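Local coordinates for protein glutathione peroxidase (Schistosoma mansoni, PDB 2V1M) that reduces hydrogen peroxide with glutathione, giving glutathione disulfide and water, as a member of the glutathione peroxidase family, at residues A69-Q74 with F98-K103; L35-A40 with F134-V139; A45-Y50 with E92-Q97. One frame throughout, in Å; residues are numbered along the deposited sequence.

Contact 1: A69-Q74 with F98-K103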
ATOM      1  N   ALA A  69      -3.192  -2.406   0.809  1.00  2.78           N
ATOM      2  CA  ALA A  69      -2.614  -2.309   2.168  1.00  2.89           C
ATOM      3  C   ALA A  69      -1.973  -3.636   2.553  1.00  2.73           C
ATOM      4  O   ALA A  69      -2.647  -4.689   2.605  1.00  2.86           O
ATOM      5  CB  ALA A  69      -3.689  -1.935   3.167  1.00  3.14           C
ATOM      6  N   PHE A  70      -0.666  -3.569   2.838  1.00  2.54           N
ATOM      7  CA  PHE A  70       0.161  -4.718   3.200  1.00  2.91           C
ATOM      8  C   PHE A  70       0.550  -4.648   4.670  1.00  2.80           C
ATOM      9  O   PHE A  70       1.395  -3.838   5.045  1.00  2.74           O
ATOM     10  CB  PHE A  70       1.420  -4.761   2.326  1.00  3.06           C
ATOM     11  CG  PHE A  70       1.101  -5.172   0.905  1.00  2.83           C
ATOM     12  CD1 PHE A  70       1.049  -6.521   0.566  1.00  3.06           C
ATOM     13  CD2 PHE A  70       0.820  -4.201  -0.058  1.00  2.95           C
ATOM     14  CE1 PHE A  70       0.703  -6.925  -0.711  1.00  3.20           C
ATOM     15  CE2 PHE A  70       0.478  -4.598  -1.351  1.00  3.31           C
ATOM     16  CZ  PHE A  70       0.411  -5.958  -1.677  1.00  3.47           C
ATOM     17  N   PRO A  71      -0.039  -5.504   5.512  1.00  2.84           N
ATOM     18  CA  PRO A  71       0.400  -5.554   6.921  1.00  3.24           C
ATOM     19  C   PRO A  71       1.864  -5.972   6.992  1.00  2.95           C
ATOM     20  O   PRO A  71       2.336  -6.798   6.216  1.00  3.12           O
ATOM     21  CB  PRO A  71      -0.501  -6.636   7.540  1.00  3.28           C
ATOM     22  CG  PRO A  71      -1.765  -6.637   6.622  1.00  3.49           C
ATOM     23  CD  PRO A  71      -1.153  -6.457   5.255  1.00  3.23           C
ATOM     24  N   CYS A  72       2.558  -5.421   7.993  1.00  3.14           N
ATOM     25  CA  CYS A  72       3.986  -5.731   8.166  1.00  3.45           C
ATOM     26  C   CYS A  72       4.326  -5.517   9.629  1.00  3.22           C
ATOM     27  O   CYS A  72       3.978  -4.477  10.202  1.00  3.21           O
ATOM     28  CB  CYS A  72       4.829  -4.779   7.268  1.00  3.32           C
ATOM     29  SG  CYS A  72       6.606  -4.957   7.519  1.00  3.39           S
ATOM     30  N   ASN A  73       4.995  -6.519  10.231  1.00  3.16           N
ATOM     31  CA  ASN A  73       5.349  -6.499  11.641  1.00  3.33           C
ATOM     32  C   ASN A  73       6.846  -6.176  11.883  1.00  3.62           C
ATOM     33  O   ASN A  73       7.379  -6.558  12.935  1.00  5.19           O
ATOM     34  CB  ASN A  73       4.980  -7.829  12.323  1.00  3.87           C
ATOM     35  CG  ASN A  73       4.960  -7.698  13.838  1.00  3.76           C
ATOM     36  OD1 ASN A  73       4.578  -6.664  14.384  1.00  4.09           O
ATOM     37  ND2 ASN A  73       5.362  -8.746  14.530  1.00  5.82           N
ATOM     38  N   GLN A  74       7.505  -5.490  10.941  1.00  3.26           N
ATOM     39  CA  GLN A  74       8.922  -5.178  11.102  1.00  3.34           C
ATOM     40  C   GLN A  74       9.198  -3.924  11.914  1.00  3.53           C
ATOM     41  O   GLN A  74      10.380  -3.644  12.174  1.00  4.60           O
ATOM     42  CB  GLN A  74       9.620  -5.091   9.745  1.00  3.53           C
ATOM     43  CG  GLN A  74       9.716  -6.439   9.083  1.00  4.06           C
ATOM     44  CD  GLN A  74      10.487  -6.357   7.784  1.00  3.60           C
ATOM     45  OE1 GLN A  74      10.074  -5.671   6.839  1.00  3.75           O
ATOM     46  NE2 GLN A  74      11.647  -7.033   7.740  1.00  5.02           N
ATOM     47  N   PHE A  98     -11.130  -0.880   0.645  1.00  3.14           N
ATOM     48  CA  PHE A  98     -10.022  -1.082  -0.263  1.00  3.27           C
ATOM     49  C   PHE A  98      -9.374  -2.465  -0.003  1.00  3.32           C
ATOM     50  O   PHE A  98      -9.872  -3.258   0.818  1.00  4.20           O
ATOM     51  CB  PHE A  98      -9.013   0.069  -0.186  1.00  3.36           C
ATOM     52  CG  PHE A  98      -8.513   0.393   1.204  1.00  3.25           C
ATOM     53  CD1 PHE A  98      -9.165   1.348   2.004  1.00  3.50           C
ATOM     54  CD2 PHE A  98      -7.405  -0.285   1.739  1.00  3.86           C
ATOM     55  CE1 PHE A  98      -8.705   1.624   3.288  1.00  3.95           C
ATOM     56  CE2 PHE A  98      -6.963  -0.021   3.036  1.00  4.19           C
ATOM     57  CZ  PHE A  98      -7.627   0.925   3.827  1.00  3.82           C
ATOM     58  N   ASP A  99      -8.328  -2.796  -0.768  1.00  3.19           N
ATOM     59  CA  ASP A  99      -7.812  -4.156  -0.788  1.00  3.00           C
ATOM     60  C   ASP A  99      -6.776  -4.361   0.310  1.00  2.75           C
ATOM     61  O   ASP A  99      -5.761  -3.669   0.373  1.00  3.53           O
ATOM     62  CB  ASP A  99      -7.261  -4.467  -2.174  1.00  3.64           C
ATOM     63  CG  ASP A  99      -8.356  -4.553  -3.227  1.00  4.47           C
ATOM     64  OD1 ASP A  99      -9.521  -4.825  -2.873  1.00  6.39           O
ATOM     65  OD2 ASP A  99      -8.017  -4.379  -4.417  1.00  6.05           O
ATOM     66  N   MET A 100      -7.021  -5.379   1.137  1.00  3.00           N
ATOM     67  CA  MET A 100      -6.156  -5.813   2.225  1.00  2.91           C
ATOM     68  C   MET A 100      -5.433  -7.089   1.852  1.00  3.02           C
ATOM     69  O   MET A 100      -6.010  -8.010   1.241  1.00  3.40           O
ATOM     70  CB  MET A 100      -6.996  -6.092   3.484  1.00  2.94           C
ATOM     71  CG  MET A 100      -7.708  -4.864   4.094  1.00  3.02           C
ATOM     72  SD  MET A 100      -6.595  -3.595   4.742  1.00  3.40           S
ATOM     73  CE  MET A 100      -5.611  -4.522   5.916  1.00  4.88           C
ATOM     74  N   PHE A 101      -4.169  -7.158   2.278  1.00  2.68           N
ATOM     75  CA  PHE A 101      -3.299  -8.307   1.977  1.00  2.88           C
ATOM     76  C   PHE A 101      -2.829  -9.027   3.219  1.00  2.93           C
ATOM     77  O   PHE A 101      -2.964  -8.554   4.344  1.00  2.96           O
ATOM     78  CB  PHE A 101      -2.147  -7.853   1.060  1.00  3.16           C
ATOM     79  CG  PHE A 101      -2.681  -7.402  -0.293  1.00  2.99           C
ATOM     80  CD1 PHE A 101      -2.823  -8.325  -1.327  1.00  3.53           C
ATOM     81  CD2 PHE A 101      -3.179  -6.096  -0.474  1.00  3.56           C
ATOM     82  CE1 PHE A 101      -3.393  -7.953  -2.562  1.00  4.22           C
ATOM     83  CE2 PHE A 101      -3.760  -5.733  -1.668  1.00  3.40           C
ATOM     84  CZ  PHE A 101      -3.893  -6.666  -2.713  1.00  4.03           C
ATOM     85  N   SER A 102      -2.276 -10.227   3.014  1.00  3.04           N
ATOM     86  CA  SER A 102      -1.594 -10.917   4.076  1.00  3.11           C
ATOM     87  C   SER A 102      -0.263 -10.229   4.430  1.00  3.20           C
ATOM     88  O   SER A 102       0.338  -9.473   3.651  1.00  3.19           O
ATOM     89  CB  SER A 102      -1.346 -12.391   3.688  1.00  3.47           C
ATOM     90  OG  SER A 102      -2.540 -13.155   3.726  1.00  5.06           O
ATOM     91  N   LYS A 103       0.178 -10.524   5.649  1.00  3.34           N
ATOM     92  CA  LYS A 103       1.380  -9.894   6.212  0.50  3.29           C
ATOM     93  C   LYS A 103       2.623 -10.308   5.420  1.00  3.38           C
ATOM     94  O   LYS A 103       2.793 -11.480   5.007  1.00  4.52           O
ATOM     95  CB  LYS A 103       1.446 -10.253   7.699  0.50  3.42           C
ATOM     96  CG  LYS A 103       2.538  -9.548   8.504  0.50  2.99           C
ATOM     97  CD  LYS A 103       2.697 -10.135   9.896  0.50  3.27           C
ATOM     98  CE  LYS A 103       1.410 -10.013  10.712  0.50  4.14           C
ATOM     99  NZ  LYS A 103       1.622 -10.482  12.114  0.50  4.05           N
TER
HETATM  100  O   HOH W   1       4.241 -11.460  12.935  1.00 16.38           O
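Lys103 NZ is gripped from several sides: a water 2.9 Å away links it, weakly on the far side, to Asn73 ND2, and it also binds Glu79 O and Trp81 O. Asn73 OD1 in turn accepts from Glu79 N. Deeper in, Ala69 N donates to Asp99 O over 2.9 Å, and Ala69 O takes the N-H of Phe101; Ala69 thereby pairs with Met100 as a parallel bridge. The ladder stops where Pro71 follows. Having no N-H, it places its ring carbon CD 2.9 Å from Phe101 O, a buried carbonyl oxygen with no hydrogen-bond partner in the model. Beyond it, Lys103 CA-H points at Pro71 O, with CA to O at 3.2 Å.

On one face of the sheet the Phe70 and Phe101 rings form an offset stack, centroids 4.5 Å apart and planes 16° from parallel. Each CG stands anti to its own carbonyl carbon (chi1 -72° and -65°), which brings Phe70 CE1 to 3.4 Å from Phe101 CG. On the other face Ala69 CB meets Met100 SD at 3.7 Å and touches the edge of the Phe98 ring.

The two strands close a beta-alpha-beta crossover through helix 83-94, which packs on Pro71 and Met100; helix 46-60 covers Phe98, and Val16 of strand 15-17 touches the stacked phenylalanines.

Contact 2: L35-A40 with F134-V139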
ATOM      1  N   LEU A  35      -2.206   3.098  -4.889  1.00  2.78           N
ATOM      2  CA  LEU A  35      -1.512   3.639  -3.732  1.00  2.83           C
ATOM      3  C   LEU A  35      -1.219   2.458  -2.816  1.00  2.65           C
ATOM      4  O   LEU A  35      -2.159   1.809  -2.337  1.00  3.22           O
ATOM      5  CB  LEU A  35      -2.357   4.698  -3.016  1.00  3.07           C
ATOM      6  CG  LEU A  35      -1.589   5.420  -1.887  1.00  4.75           C
ATOM      7  CD1 LEU A  35      -0.431   6.289  -2.446  1.00  5.67           C
ATOM      8  CD2 LEU A  35      -2.575   6.247  -1.062  1.00  7.14           C
ATOM      9  N   ILE A  36       0.069   2.125  -2.657  1.00  2.74           N
ATOM     10  CA  ILE A  36       0.482   0.926  -1.947  1.00  2.79           C
ATOM     11  C   ILE A  36       1.048   1.334  -0.595  1.00  2.72           C
ATOM     12  O   ILE A  36       2.037   2.133  -0.538  1.00  2.90           O
ATOM     13  CB  ILE A  36       1.507   0.110  -2.792  1.00  2.76           C
ATOM     14  CG1 ILE A  36       0.877  -0.226  -4.159  1.00  3.05           C
ATOM     15  CG2 ILE A  36       1.906  -1.126  -1.989  1.00  3.11           C
ATOM     16  CD1 ILE A  36       1.772  -1.048  -5.080  1.00  4.12           C
ATOM     17  N   VAL A  37       0.448   0.813   0.464  1.00  2.53           N
ATOM     18  CA  VAL A  37       0.739   1.283   1.828  1.00  2.59           C
ATOM     19  C   VAL A  37       1.076   0.087   2.687  1.00  2.51           C
ATOM     20  O   VAL A  37       0.342  -0.902   2.693  1.00  3.00           O
ATOM     21  CB  VAL A  37      -0.526   2.008   2.401  1.00  2.63           C
ATOM     22  CG1 VAL A  37      -0.180   2.644   3.773  1.00  3.03           C
ATOM     23  CG2 VAL A  37      -1.045   3.026   1.434  1.00  3.20           C
ATOM     24  N   ASN A  38       2.199   0.134   3.430  1.00  2.53           N
ATOM     25  CA  ASN A  38       2.463  -0.883   4.455  1.00  2.65           C
ATOM     26  C   ASN A  38       1.801  -0.420   5.744  1.00  2.74           C
ATOM     27  O   ASN A  38       1.912   0.747   6.098  1.00  2.73           O
ATOM     28  CB  ASN A  38       3.957  -1.153   4.621  1.00  3.03           C
ATOM     29  CG  ASN A  38       4.758   0.090   5.067  1.00  2.90           C
ATOM     30  OD1 ASN A  38       4.828   1.094   4.338  1.00  2.81           O
ATOM     31  ND2 ASN A  38       5.395   0.003   6.240  1.00  3.18           N
ATOM     32  N   VAL A  39       1.072  -1.335   6.407  1.00  2.69           N
ATOM     33  CA  VAL A  39       0.201  -0.947   7.497  1.00  2.69           C
ATOM     34  C   VAL A  39       0.534  -1.721   8.762  1.00  2.72           C
ATOM     35  O   VAL A  39       1.265  -2.720   8.761  1.00  2.94           O
ATOM     36  CB  VAL A  39      -1.302  -1.120   7.097  1.00  2.55           C
ATOM     37  CG1 VAL A  39      -1.643  -0.226   5.919  1.00  3.08           C
ATOM     38  CG2 VAL A  39      -1.628  -2.589   6.786  1.00  3.18           C
ATOM     39  N   ALA A  40      -0.027  -1.218   9.878  1.00  2.96           N
ATOM     40  CA  ALA A  40       0.077  -1.844  11.193  1.00  3.00           C
ATOM     41  C   ALA A  40      -1.101  -1.364  12.024  1.00  3.13           C
ATOM     42  O   ALA A  40      -1.482  -0.176  11.943  1.00  3.32           O
ATOM     43  CB  ALA A  40       1.383  -1.465  11.886  1.00  3.79           C
ATOM     44  N   PHE A 134       3.242   2.673   7.453  1.00  2.87           N
ATOM     45  CA  PHE A 134       2.484   3.667   6.697  1.00  2.75           C
ATOM     46  C   PHE A 134       3.319   4.514   5.748  1.00  2.70           C
ATOM     47  O   PHE A 134       2.981   5.660   5.486  1.00  3.10           O
ATOM     48  CB  PHE A 134       1.582   4.526   7.597  1.00  2.99           C
ATOM     49  CG  PHE A 134       0.561   3.691   8.335  1.00  3.21           C
ATOM     50  CD1 PHE A 134      -0.557   3.188   7.674  1.00  2.92           C
ATOM     51  CD2 PHE A 134       0.704   3.413   9.700  1.00  3.32           C
ATOM     52  CE1 PHE A 134      -1.510   2.434   8.327  1.00  3.33           C
ATOM     53  CE2 PHE A 134      -0.248   2.642  10.352  1.00  3.68           C
ATOM     54  CZ  PHE A 134      -1.348   2.145   9.703  1.00  3.69           C
ATOM     55  N   SER A 135       4.390   3.944   5.186  0.50  2.86           N
ATOM     56  CA  SER A 135       4.953   4.577   3.986  0.50  3.02           C
ATOM     57  C   SER A 135       3.964   4.344   2.826  0.50  2.72           C
ATOM     58  O   SER A 135       3.080   3.464   2.894  0.50  2.85           O
ATOM     59  CB  SER A 135       6.296   3.945   3.638  0.50  3.82           C
ATOM     60  OG  SER A 135       7.070   4.809   2.835  0.25  5.33           O
ATOM     61  N   LYS A 136       4.090   5.155   1.769  1.00  2.68           N
ATOM     62  CA  LYS A 136       3.196   5.091   0.615  1.00  2.80           C
ATOM     63  C   LYS A 136       3.976   5.135  -0.677  1.00  2.84           C
ATOM     64  O   LYS A 136       4.883   5.973  -0.834  1.00  3.66           O
ATOM     65  CB  LYS A 136       2.151   6.225   0.613  1.00  3.07           C
ATOM     66  CG  LYS A 136       1.227   6.265   1.814  1.00  3.14           C
ATOM     67  CD  LYS A 136       1.716   7.130   3.010  1.00  2.70           C
ATOM     68  CE  LYS A 136       0.685   7.077   4.115  1.00  3.16           C
ATOM     69  NZ  LYS A 136       1.144   7.731   5.377  1.00  2.98           N
ATOM     70  N   PHE A 137       3.610   4.277  -1.641  1.00  2.77           N
ATOM     71  CA  PHE A 137       4.119   4.363  -3.021  1.00  2.55           C
ATOM     72  C   PHE A 137       2.952   4.608  -3.953  1.00  2.51           C
ATOM     73  O   PHE A 137       1.896   3.941  -3.847  1.00  3.35           O
ATOM     74  CB  PHE A 137       4.843   3.086  -3.462  1.00  2.89           C
ATOM     75  CG  PHE A 137       6.164   2.879  -2.791  1.00  2.51           C
ATOM     76  CD1 PHE A 137       7.349   3.249  -3.416  1.00  2.65           C
ATOM     77  CD2 PHE A 137       6.243   2.308  -1.518  1.00  2.83           C
ATOM     78  CE1 PHE A 137       8.586   3.028  -2.817  1.00  3.25           C
ATOM     79  CE2 PHE A 137       7.461   2.079  -0.915  1.00  3.62           C
ATOM     80  CZ  PHE A 137       8.633   2.457  -1.549  1.00  3.21           C
ATOM     81  N   LEU A 138       3.127   5.552  -4.878  1.00  2.61           N
ATOM     82  CA  LEU A 138       2.122   5.885  -5.873  1.00  3.02           C
ATOM     83  C   LEU A 138       2.587   5.308  -7.222  1.00  2.94           C
ATOM     84  O   LEU A 138       3.709   5.560  -7.685  1.00  2.95           O
ATOM     85  CB  LEU A 138       1.969   7.397  -5.960  1.00  3.16           C
ATOM     86  CG  LEU A 138       0.969   7.924  -6.979  1.00  4.33           C
ATOM     87  CD1 LEU A 138      -0.447   7.391  -6.698  1.00  5.35           C
ATOM     88  CD2 LEU A 138       0.996   9.445  -7.006  1.00  6.21           C
ATOM     89  N   VAL A 139       1.680   4.534  -7.829  1.00  3.08           N
ATOM     90  CA  VAL A 139       1.933   3.753  -9.044  1.00  2.84           C
ATOM     91  C   VAL A 139       0.938   4.213 -10.102  1.00  2.77           C
ATOM     92  O   VAL A 139      -0.287   4.279  -9.860  1.00  3.17           O
ATOM     93  CB  VAL A 139       1.767   2.266  -8.732  1.00  3.16           C
ATOM     94  CG1 VAL A 139       1.978   1.397 -10.006  1.00  4.15           C
ATOM     95  CG2 VAL A 139       2.683   1.806  -7.607  1.00  3.82           C
TER
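Ile36 and Phe137 form the hydrogen-bonded pair of this antiparallel ladder: Ile36 N reaches Phe137 O at 2.8 Å with an almost straight 173° at the hydrogen, and Phe137 N returns a bond to Ile36 O. Further along, the pairing becomes irregular. Phe134, with positive phi, sends its N-H to Asn38 O over 2.7 Å, a short but bent bond whose donor sits 30° off the carbonyl plane. Asn38 leans its amide across to 134-139, CG lying between N and the carbonyl carbon (chi1 61°). OD1 can then take a weak bond from Ser135 N, while ND2 is given to Trp132 O.

Lys136 NZ curls back to Phe134 O at 2.8 Å, and Thr153 O and Asn49 OD1 bind it as well. Its CG runs alongside Val37 CG2. The Phe134 ring lies with one face over Val39 CA, 4.2 Å from the centroid, and Val39 CG1 approaches CE1 at 3.6 Å. At the ring edge CZ comes within 3.2 Å of Ala40 O. On the opposite face of the sheet Ile36 CD1 packs against Val139 CG2, next to Leu118 of helix 113-121.

Every residue here is buried, including the lysine. Three uncharged oxygens around its amino group would offset the cost of burying a positive charge and tie the turn at Phe134 to the strand that follows it.

Contact 3: A45-Y50 with E92-Q97; sequences ATDKNY and EKYGVQ
Tyr50 CB sits squarely over the ring of Tyr94, 3.5 Å from its centroid, and this is the dense part of the contact. The two tyrosine planes are almost parallel, 4° apart, yet slid so far that the rings barely overlap; it is the CB and CG end of Tyr50 that does the touching. Lys93 CG covers the opposite face of the Tyr94 ring, which is therefore sandwiched between its chain neighbour and helix 46-60. Val96 CG2 adds a touch on Tyr50 CD1 at 3.7 Å. Farther out, the tip of Tyr94 passes Thr46 CG2.

Toward solvent, where Lys93 is exposed and Asp47 partly so, the contact changes character, from packing to a few polar bonds. Asp47 OD1 receives two donors: Tyr94 OH at 2.6 Å on the anti lone pair, and Lys93 NZ at 2.9 Å from the syn side, somewhat out of the carboxylate plane, the latter a salt bridge. Lys93 gets there as a fully extended chain, its CG anti to the backbone N (chi1 -170°). OD1 lies at the edge of the Tyr94 ring, near its plane, with the carboxylate turned 65° from it.

Helix 83-94 ends here, Gly95 leaving helical geometry with positive phi. Its last turn packs on the first turn of helix 46-60, the helix that in a thioredoxin fold follows the active-site loop. Thr46 OG1 bonds Ala40 O and the backbone N of the modified residue at position 43, whose OD3 takes the N-H of Ala45; this residue is a cysteinesulfonic acid at what is, by similarity, the active site.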
ATOM      1  N   ALA A  45      -0.452   6.435  14.597  1.00  3.22           N
ATOM      2  CA  ALA A  45      -1.024   6.990  13.383  1.00  3.90           C
ATOM      3  C   ALA A  45      -1.913   5.982  12.639  1.00  3.06           C
ATOM      4  O   ALA A  45      -2.357   6.262  11.516  1.00  3.33           O
ATOM      5  CB  ALA A  45       0.087   7.547  12.463  1.00  4.67           C
ATOM      6  N   THR A  46      -2.191   4.839  13.241  1.00  3.12           N
ATOM      7  CA  THR A  46      -3.060   3.845  12.607  1.00  3.25           C
ATOM      8  C   THR A  46      -4.407   4.452  12.269  1.00  3.14           C
ATOM      9  O   THR A  46      -4.920   4.304  11.143  1.00  3.09           O
ATOM     10  CB  THR A  46      -3.182   2.608  13.521  1.00  3.73           C
ATOM     11  OG1 THR A  46      -1.907   1.949  13.613  1.00  3.39           O
ATOM     12  CG2 THR A  46      -4.258   1.645  12.992  1.00  3.60           C
ATOM     13  N   ASP A  47      -5.041   5.092  13.256  1.00  3.69           N
ATOM     14  CA  ASP A  47      -6.382   5.651  13.018  1.00  4.17           C
ATOM     15  C   ASP A  47      -6.391   6.659  11.885  1.00  3.69           C
ATOM     16  O   ASP A  47      -7.226   6.567  10.973  1.00  3.73           O
ATOM     17  CB  ASP A  47      -6.935   6.315  14.297  1.00  5.50           C
ATOM     18  CG  ASP A  47      -7.303   5.337  15.397  0.80  6.32           C
ATOM     19  OD1 ASP A  47      -7.502   4.118  15.178  1.00  8.19           O
ATOM     20  OD2 ASP A  47      -7.393   5.842  16.547  0.80  9.63           O
ATOM     21  N   LYS A  48      -5.489   7.637  11.924  1.00  3.75           N
ATOM     22  CA  LYS A  48      -5.548   8.696  10.915  1.00  4.36           C
ATOM     23  C   LYS A  48      -5.280   8.147   9.510  1.00  3.06           C
ATOM     24  O   LYS A  48      -5.928   8.552   8.536  1.00  4.06           O
ATOM     25  CB  LYS A  48      -4.674   9.889  11.267  1.00  6.28           C
ATOM     26  CG  LYS A  48      -3.201   9.731  11.290  0.50  5.52           C
ATOM     27  CD  LYS A  48      -2.633  11.047  11.846  0.50  6.97           C
ATOM     28  CE  LYS A  48      -1.164  10.929  12.081  0.50  6.26           C
ATOM     29  NZ  LYS A  48      -0.612  12.198  12.626  0.50  7.10           N
ATOM     30  N   ASN A  49      -4.312   7.220   9.419  1.00  3.05           N
ATOM     31  CA  ASN A  49      -4.026   6.644   8.083  1.00  3.14           C
ATOM     32  C   ASN A  49      -5.225   5.852   7.562  1.00  2.99           C
ATOM     33  O   ASN A  49      -5.644   6.050   6.410  1.00  3.13           O
ATOM     34  CB  ASN A  49      -2.769   5.779   8.083  1.00  2.97           C
ATOM     35  CG  ASN A  49      -1.530   6.617   7.932  1.00  3.46           C
ATOM     36  OD1 ASN A  49      -1.092   6.897   6.805  1.00  4.05           O
ATOM     37  ND2 ASN A  49      -0.948   7.019   9.052  1.00  5.06           N
ATOM     38  N   TYR A  50      -5.759   4.920   8.371  1.00  2.98           N
ATOM     39  CA  TYR A  50      -6.899   4.128   7.875  1.00  3.12           C
ATOM     40  C   TYR A  50      -8.115   5.003   7.580  1.00  3.28           C
ATOM     41  O   TYR A  50      -8.800   4.788   6.586  1.00  3.35           O
ATOM     42  CB  TYR A  50      -7.253   3.043   8.889  1.00  3.08           C
ATOM     43  CG  TYR A  50      -6.482   1.757   8.637  1.00  3.16           C
ATOM     44  CD1 TYR A  50      -6.861   0.836   7.649  1.00  3.24           C
ATOM     45  CD2 TYR A  50      -5.348   1.469   9.416  1.00  3.65           C
ATOM     46  CE1 TYR A  50      -6.119  -0.327   7.442  1.00  3.25           C
ATOM     47  CE2 TYR A  50      -4.582   0.306   9.200  1.00  3.78           C
ATOM     48  CZ  TYR A  50      -4.975  -0.586   8.209  1.00  3.10           C
ATOM     49  OH  TYR A  50      -4.202  -1.692   8.014  1.00  3.41           O
ATOM     50  N   GLU A  92     -14.185  -3.627  11.040  1.00  4.37           N
ATOM     51  CA  GLU A  92     -15.142  -3.180  12.025  1.00  4.72           C
ATOM     52  C   GLU A  92     -14.880  -1.763  12.494  1.00  4.28           C
ATOM     53  O   GLU A  92     -15.858  -1.029  12.783  1.00  5.73           O
ATOM     54  CB  GLU A  92     -15.217  -4.164  13.196  1.00  5.59           C
ATOM     55  CG  GLU A  92     -15.788  -5.523  12.734  1.00  7.17           C
ATOM     56  CD  GLU A  92     -16.101  -6.484  13.846  1.00  9.37           C
ATOM     57  OE1 GLU A  92     -15.836  -6.181  15.014  1.00 11.75           O
ATOM     58  OE2 GLU A  92     -16.609  -7.572  13.525  1.00 12.05           O
ATOM     59  N   LYS A  93     -13.619  -1.352  12.599  1.00  3.72           N
ATOM     60  CA  LYS A  93     -13.332  -0.031  13.136  1.00  3.93           C
ATOM     61  C   LYS A  93     -13.443   1.055  12.080  1.00  3.47           C
ATOM     62  O   LYS A  93     -13.901   2.164  12.361  1.00  4.45           O
ATOM     63  CB  LYS A  93     -11.961   0.035  13.814  1.00  4.56           C
ATOM     64  CG  LYS A  93     -11.732   1.328  14.581  1.00  5.17           C
ATOM     65  CD  LYS A  93     -10.480   1.321  15.439  1.00  6.43           C
ATOM     66  CE  LYS A  93     -10.417   2.660  16.185  1.00  9.16           C
ATOM     67  NZ  LYS A  93      -9.221   2.728  17.082  1.00 11.28           N
ATOM     68  N   TYR A  94     -12.970   0.766  10.863  1.00  3.42           N
ATOM     69  CA  TYR A  94     -12.857   1.814   9.838  1.00  4.17           C
ATOM     70  C   TYR A  94     -13.769   1.568   8.647  1.00  3.75           C
ATOM     71  O   TYR A  94     -13.898   2.436   7.772  1.00  4.73           O
ATOM     72  CB  TYR A  94     -11.412   1.946   9.339  1.00  4.57           C
ATOM     73  CG  TYR A  94     -10.403   2.065  10.448  1.00  4.07           C
ATOM     74  CD1 TYR A  94     -10.356   3.167  11.279  1.00  4.63           C
ATOM     75  CD2 TYR A  94      -9.450   1.056  10.619  1.00  5.47           C
ATOM     76  CE1 TYR A  94      -9.404   3.242  12.312  1.00  5.50           C
ATOM     77  CE2 TYR A  94      -8.500   1.110  11.605  1.00  5.52           C
ATOM     78  CZ  TYR A  94      -8.481   2.184  12.452  1.00  5.16           C
ATOM     79  OH  TYR A  94      -7.498   2.205  13.408  1.00  6.70           O
ATOM     80  N   GLY A  95     -14.360   0.386   8.544  1.00  3.47           N
ATOM     81  CA  GLY A  95     -15.152   0.061   7.358  1.00  3.98           C
ATOM     82  C   GLY A  95     -14.302   0.017   6.077  1.00  2.98           C
ATOM     83  O   GLY A  95     -14.774   0.386   5.002  1.00  3.36           O
ATOM     84  N   VAL A  96     -13.067  -0.508   6.194  1.00  3.24           N
ATOM     85  CA  VAL A  96     -12.186  -0.568   5.048  1.00  3.20           C
ATOM     86  C   VAL A  96     -12.850  -1.308   3.873  1.00  3.21           C
ATOM     87  O   VAL A  96     -13.255  -2.481   4.018  1.00  3.62           O
ATOM     88  CB  VAL A  96     -10.885  -1.296   5.417  1.00  3.33           C
ATOM     89  CG1 VAL A  96     -10.063  -1.635   4.176  1.00  4.34           C
ATOM     90  CG2 VAL A  96     -10.074  -0.430   6.383  1.00  4.46           C
ATOM     91  N   GLN A  97     -12.877  -0.625   2.724  1.00  2.93           N
ATOM     92  CA  GLN A  97     -13.404  -1.225   1.481  1.00  2.97           C
ATOM     93  C   GLN A  97     -12.333  -1.424   0.437  1.00  3.26           C
ATOM     94  O   GLN A  97     -12.609  -2.047  -0.599  1.00  4.87           O
ATOM     95  CB  GLN A  97     -14.532  -0.373   0.915  1.00  3.04           C
ATOM     96  CG  GLN A  97     -15.760  -0.368   1.782  1.00  3.36           C
ATOM     97  CD  GLN A  97     -16.774   0.583   1.219  1.00  3.19           C
ATOM     98  OE1 GLN A  97     -16.526   1.787   1.128  1.00  4.10           O
ATOM     99  NE2 GLN A  97     -17.909   0.055   0.746  1.00  4.08           N
TER

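In the fold
Contacts 1 and 2 lie in one mixed sheet, centres 9 Å apart, with strands 65-71 and 33-39 side by side; Phe70 N to Val37 O and Phe70 O to Val39 N probably bond them. Contact 3 lies on one side of that sheet, 13 Å from contact 1 and 14 Å from contact 2 between centres. Along the chain 35-40 is followed by 45-50, 69-74, 92-97, 98-103 and 134-139, so contact 2 spans the other two, whose segments alternate. Tyr50 touches Met100, Phe98 and Val39, and Thr46 probably bonds Ala40. The thioredoxin-type core thus ties the helix start beside position 43 to the sheet.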